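Local coordinates for protein glucosamine 6-phosphate N-acetyltransferase (Arabidopsis thaliana, PDB 3T90) that catalyses transfer of the acetyl group from acetyl-CoA to D-glucosamine 6-phosphate, a step in the biosynthesis of UDP-N-acetylglucosamine, at residues E3-D14 with I53-I64. Residues are numbered along the deposited sequence; the frame is centred on the assembly and turned at random.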
loop_
_atom_site.group_PDB
_atom_site.type_symbol
_atom_site.label_atom_id
_atom_site.label_comp_id
_atom_site.label_asym_id
_atom_site.label_seq_id
_atom_site.Cartn_x
_atom_site.Cartn_y
_atom_site.Cartn_z
ATOM N N GLU A 3 -5.680 -22.859 25.869
ATOM C CA GLU A 3 -5.849 -22.111 24.587
ATOM C C GLU A 3 -5.183 -22.787 23.396
ATOM O O GLU A 3 -4.048 -23.240 23.492
ATOM C CB GLU A 3 -5.304 -20.711 24.775
ATOM C CG GLU A 3 -6.121 -19.977 25.807
ATOM C CD GLU A 3 -5.372 -18.841 26.470
ATOM O OE1 GLU A 3 -4.149 -18.674 26.205
ATOM O OE2 GLU A 3 -6.034 -18.123 27.252
ATOM N N THR A 4 -5.884 -22.771 22.257
ATOM C CA THR A 4 -5.528 -23.412 21.017
ATOM C C THR A 4 -5.845 -22.404 19.910
ATOM O O THR A 4 -6.845 -21.723 20.019
ATOM C CB THR A 4 -6.401 -24.662 20.835
ATOM O OG1 THR A 4 -6.309 -25.417 22.053
ATOM C CG2 THR A 4 -5.906 -25.531 19.674
ATOM N N PHE A 5 -4.987 -22.352 18.899
ATOM C CA PHE A 5 -5.024 -21.281 17.858
ATOM C C PHE A 5 -5.109 -21.889 16.477
ATOM O O PHE A 5 -4.347 -22.820 16.121
ATOM C CB PHE A 5 -3.792 -20.355 18.002
ATOM C CG PHE A 5 -3.739 -19.677 19.339
ATOM C CD1 PHE A 5 -4.514 -18.533 19.617
ATOM C CD2 PHE A 5 -2.934 -20.189 20.415
ATOM C CE1 PHE A 5 -4.528 -17.909 20.839
ATOM C CE2 PHE A 5 -2.955 -19.569 21.660
ATOM C CZ PHE A 5 -3.722 -18.409 21.901
ATOM N N LYS A 6 -6.046 -21.379 15.680
ATOM C CA LYS A 6 -6.207 -21.812 14.300
ATOM C C LYS A 6 -5.992 -20.628 13.344
ATOM O O LYS A 6 -6.735 -19.601 13.435
ATOM C CB LYS A 6 -7.551 -22.517 14.067
ATOM C CG LYS A 6 -7.640 -23.999 14.639
ATOM C CD LYS A 6 -9.030 -24.679 14.314
ATOM C CE LYS A 6 -9.118 -25.367 12.879
ATOM N NZ LYS A 6 -10.536 -25.720 12.358
ATOM N N ILE A 7 -5.019 -20.777 12.445
ATOM C CA ILE A 7 -4.739 -19.730 11.459
ATOM C C ILE A 7 -5.498 -20.006 10.152
ATOM O O ILE A 7 -5.560 -21.155 9.692
ATOM C CB ILE A 7 -3.208 -19.499 11.224
ATOM C CG1 ILE A 7 -2.980 -18.297 10.345
ATOM C CG2 ILE A 7 -2.551 -20.713 10.592
ATOM C CD1 ILE A 7 -1.544 -17.796 10.418
ATOM N N ARG A 8 -6.100 -18.971 9.554
ATOM C CA ARG A 8 -6.940 -19.112 8.337
ATOM C C ARG A 8 -7.230 -17.711 7.729
ATOM O O ARG A 8 -6.645 -16.709 8.171
ATOM C CB ARG A 8 -8.291 -19.784 8.736
ATOM C CG ARG A 8 -9.028 -19.033 9.871
ATOM C CD ARG A 8 -10.455 -19.697 10.103
ATOM N NE ARG A 8 -11.089 -19.143 11.248
ATOM C CZ ARG A 8 -11.849 -18.032 11.140
ATOM N NH1 ARG A 8 -11.888 -17.343 9.974
ATOM N NH2 ARG A 8 -12.464 -17.593 12.237
ATOM N N LYS A 9 -8.059 -17.635 6.700
ATOM C CA LYS A 9 -8.482 -16.317 6.206
ATOM C C LYS A 9 -9.715 -15.847 6.858
ATOM O O LYS A 9 -10.526 -16.627 7.418
ATOM C CB LYS A 9 -8.679 -16.413 4.696
ATOM C CG LYS A 9 -7.320 -16.646 3.935
ATOM C CD LYS A 9 -7.626 -16.924 2.487
ATOM C CE LYS A 9 -6.375 -17.453 1.780
ATOM N NZ LYS A 9 -5.989 -18.845 2.220
ATOM N N LEU A 10 -9.930 -14.527 6.849
ATOM C CA LEU A 10 -11.183 -13.960 7.320
ATOM C C LEU A 10 -12.393 -14.567 6.600
ATOM O O LEU A 10 -12.394 -14.753 5.380
ATOM C CB LEU A 10 -11.125 -12.459 7.076
ATOM C CG LEU A 10 -12.302 -11.616 7.606
ATOM C CD1 LEU A 10 -12.206 -11.521 9.210
ATOM C CD2 LEU A 10 -12.307 -10.269 6.930
ATOM N N GLU A 11 -13.462 -14.853 7.381
ATOM C CA GLU A 11 -14.693 -15.351 6.822
ATOM C C GLU A 11 -15.845 -14.437 7.177
ATOM O O GLU A 11 -15.754 -13.642 8.159
ATOM C CB GLU A 11 -14.946 -16.793 7.346
ATOM C CG GLU A 11 -13.853 -17.781 6.911
ATOM C CD GLU A 11 -13.863 -18.036 5.386
ATOM O OE1 GLU A 11 -14.976 -18.137 4.830
ATOM O OE2 GLU A 11 -12.804 -18.058 4.684
ATOM N N ILE A 12 -16.961 -14.572 6.452
ATOM C CA ILE A 12 -18.064 -13.584 6.679
ATOM C C ILE A 12 -18.657 -13.717 8.083
ATOM O O ILE A 12 -19.067 -12.701 8.683
ATOM C CB ILE A 12 -19.091 -13.647 5.533
ATOM C CG1 ILE A 12 -19.887 -12.286 5.465
ATOM C CG2 ILE A 12 -19.954 -14.859 5.672
ATOM C CD1 ILE A 12 -20.583 -11.971 4.061
ATOM N N SER A 13 -18.550 -14.891 8.693
ATOM C CA SER A 13 -19.058 -15.099 10.056
ATOM C C SER A 13 -18.204 -14.493 11.107
ATOM O O SER A 13 -18.575 -14.539 12.282
ATOM C CB SER A 13 -19.287 -16.588 10.306
ATOM O OG SER A 13 -18.173 -17.302 9.888
ATOM N N ASP A 14 -16.979 -14.038 10.756
ATOM C CA ASP A 14 -16.119 -13.469 11.760
ATOM C C ASP A 14 -16.637 -12.146 12.337
ATOM O O ASP A 14 -16.060 -11.755 13.382
ATOM C CB ASP A 14 -14.675 -13.274 11.232
ATOM C CG ASP A 14 -13.956 -14.623 11.107
ATOM O OD1 ASP A 14 -14.247 -15.544 11.873
ATOM O OD2 ASP A 14 -13.073 -14.780 10.252
ATOM N N ILE A 53 -6.881 -11.240 3.951
ATOM C CA ILE A 53 -6.868 -10.966 5.347
ATOM C C ILE A 53 -6.688 -12.267 6.127
ATOM O O ILE A 53 -7.525 -13.191 5.947
ATOM C CB ILE A 53 -8.144 -10.270 5.807
ATOM C CG1 ILE A 53 -8.334 -8.991 4.949
ATOM C CG2 ILE A 53 -8.072 -10.008 7.344
ATOM C CD1 ILE A 53 -9.544 -8.174 5.351
ATOM N N CYS A 54 -5.646 -12.376 6.957
ATOM C CA CYS A 54 -5.379 -13.569 7.768
ATOM C C CYS A 54 -5.956 -13.277 9.158
ATOM O O CYS A 54 -5.817 -12.155 9.695
ATOM C CB CYS A 54 -3.830 -13.691 7.882
ATOM S SG CYS A 54 -3.285 -14.960 9.019
ATOM N N VAL A 55 -6.586 -14.301 9.739
ATOM C CA VAL A 55 -6.960 -14.277 11.167
ATOM C C VAL A 55 -6.501 -15.512 11.878
ATOM O O VAL A 55 -6.381 -16.606 11.245
ATOM C CB VAL A 55 -8.509 -14.141 11.356
ATOM C CG1 VAL A 55 -9.031 -12.795 10.854
ATOM C CG2 VAL A 55 -9.306 -15.321 10.838
ATOM N N ILE A 56 -6.253 -15.359 13.166
ATOM C CA ILE A 56 -6.028 -16.497 14.007
ATOM C C ILE A 56 -7.147 -16.485 15.023
ATOM O O ILE A 56 -7.290 -15.506 15.782
ATOM C CB ILE A 56 -4.688 -16.457 14.723
ATOM C CG1 ILE A 56 -3.598 -16.430 13.699
ATOM C CG2 ILE A 56 -4.542 -17.652 15.717
ATOM C CD1 ILE A 56 -2.131 -16.306 14.343
ATOM N N GLU A 57 -7.905 -17.604 15.093
ATOM C CA GLU A 57 -8.954 -17.752 16.062
ATOM C C GLU A 57 -8.456 -18.532 17.254
ATOM O O GLU A 57 -7.788 -19.550 17.045
ATOM C CB GLU A 57 -10.188 -18.461 15.430
ATOM C CG GLU A 57 -11.367 -18.567 16.385
ATOM C CD GLU A 57 -12.614 -19.247 15.784
ATOM O OE1 GLU A 57 -12.889 -19.115 14.586
ATOM O OE2 GLU A 57 -13.359 -19.938 16.564
ATOM N N GLU A 58 -8.788 -18.047 18.449
ATOM C CA GLU A 58 -8.524 -18.902 19.668
ATOM C C GLU A 58 -9.834 -19.685 19.876
ATOM O O GLU A 58 -10.930 -19.140 20.082
ATOM C CB GLU A 58 -8.152 -18.043 20.858
ATOM C CG GLU A 58 -7.543 -18.874 22.008
ATOM C CD GLU A 58 -8.649 -19.616 22.797
ATOM O OE1 GLU A 58 -9.624 -18.942 23.234
ATOM O OE2 GLU A 58 -8.478 -20.873 22.902
ATOM N N GLU A 59 -9.632 -20.990 19.873
ATOM C CA GLU A 59 -10.711 -21.966 19.786
ATOM C C GLU A 59 -11.633 -22.020 21.003
ATOM O O GLU A 59 -12.839 -22.087 20.840
ATOM C CB GLU A 59 -10.093 -23.337 19.492
ATOM C CG GLU A 59 -9.608 -23.480 18.054
ATOM C CD GLU A 59 -9.479 -24.943 17.653
ATOM O OE1 GLU A 59 -10.445 -25.716 17.920
ATOM O OE2 GLU A 59 -8.420 -25.326 17.086
ATOM N N THR A 60 -11.068 -21.964 22.211
ATOM C CA THR A 60 -11.879 -22.082 23.407
ATOM C C THR A 60 -12.858 -20.942 23.565
ATOM O O THR A 60 -14.034 -21.170 23.918
ATOM C CB THR A 60 -11.023 -22.415 24.708
ATOM O OG1 THR A 60 -10.295 -21.247 25.129
ATOM C CG2 THR A 60 -10.032 -23.526 24.455
ATOM N N SER A 61 -12.414 -19.703 23.296
ATOM C CA SER A 61 -13.214 -18.526 23.377
ATOM C C SER A 61 -14.006 -18.344 22.077
ATOM O O SER A 61 -15.061 -17.776 22.058
ATOM C CB SER A 61 -12.321 -17.306 23.656
ATOM O OG SER A 61 -11.495 -17.063 22.531
ATOM N N GLY A 62 -13.496 -18.900 20.983
ATOM C CA GLY A 62 -14.090 -18.638 19.665
ATOM C C GLY A 62 -14.030 -17.165 19.209
ATOM O O GLY A 62 -14.936 -16.704 18.517
ATOM N N LYS A 63 -12.996 -16.432 19.645
ATOM C CA LYS A 63 -12.793 -15.029 19.238
ATOM C C LYS A 63 -11.512 -14.965 18.408
ATOM O O LYS A 63 -10.592 -15.800 18.531
ATOM C CB LYS A 63 -12.664 -14.102 20.443
ATOM C CG LYS A 63 -13.916 -14.002 21.372
ATOM C CD LYS A 63 -15.071 -13.267 20.719
ATOM C CE LYS A 63 -16.438 -13.638 21.378
ATOM N NZ LYS A 63 -17.552 -13.169 20.479
ATOM N N ILE A 64 -11.441 -13.940 17.584
ATOM C CA ILE A 64 -10.218 -13.702 16.830
ATOM C C ILE A 64 -9.149 -13.130 17.784
ATOM O O ILE A 64 -9.371 -12.130 18.491
ATOM C CB ILE A 64 -10.494 -12.700 15.690
ATOM C CG1 ILE A 64 -11.683 -13.175 14.819
ATOM C CG2 ILE A 64 -9.202 -12.435 14.841
ATOM C CD1 ILE A 64 -11.502 -14.553 14.229
HETATM O O HOH W 1 -11.023 -21.319 13.090
#
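Val55 CG2 sits over one face of the Arg8 guanidinium, 3.4 Å above its plane and displaced toward the rim, while two carboxylates and a water lie at its edge. Glu57 OE1 takes Arg8 NH2 at 2.8 Å through its anti lone pair, close to the guanidinium plane, yet the two groups stand nearly perpendicular (86°). Arg8 grips Asp14 end-on, OD2 by NH1 and OD1 by NH2 (2.7 Å for the latter), and the water bonds to NE. With CG wedged between the backbone N and carbonyl carbon (chi1 55°) and the chain straight from there to NE, the head reaches both acids; Lys17 is a second cation on Glu57 OE1. The Phe5 ring lies obliquely to the Glu58 chain, CE1 reaching CG at 3.4 Å; Phe95 meets this ring edge-to-face, and Lys98, which by similarity binds acetyl-CoA, packs beside it.

Strand 5-9, at one margin of the sheet within this chain, runs antiparallel (156°) to 53-58 in the GNAT fold. Paired bonds at Lys6–Glu57 and Arg8–Val55 fix the register; Leu10 N to Ile53 O (2.9 Å) and Glu59 N to Thr4 O (2.9 Å) extend it. Ile7 CG1 rests against Cys54 SG at 3.6 Å, and both side chains also touch Phe107 of helix 100-114; on the other face Leu10 CD1 meets Val55 CG1.

Glu58 bends at chi2, turning its carboxylate over the following turn, where Gly62 and Lys63 both face Glu58 in a G1 beta bulge. OE2 accepts from Thr60 N and OG1; OE1 takes Ser61 N and OG from one face. Thr4 N reaches Glu58 OE2 by a long 3.3 Å bond on its anti side. A leucine here would probably leave these five donors without their shared acceptor and the 59-62 turn held to Thr4 mainly by the Glu59 backbone bond.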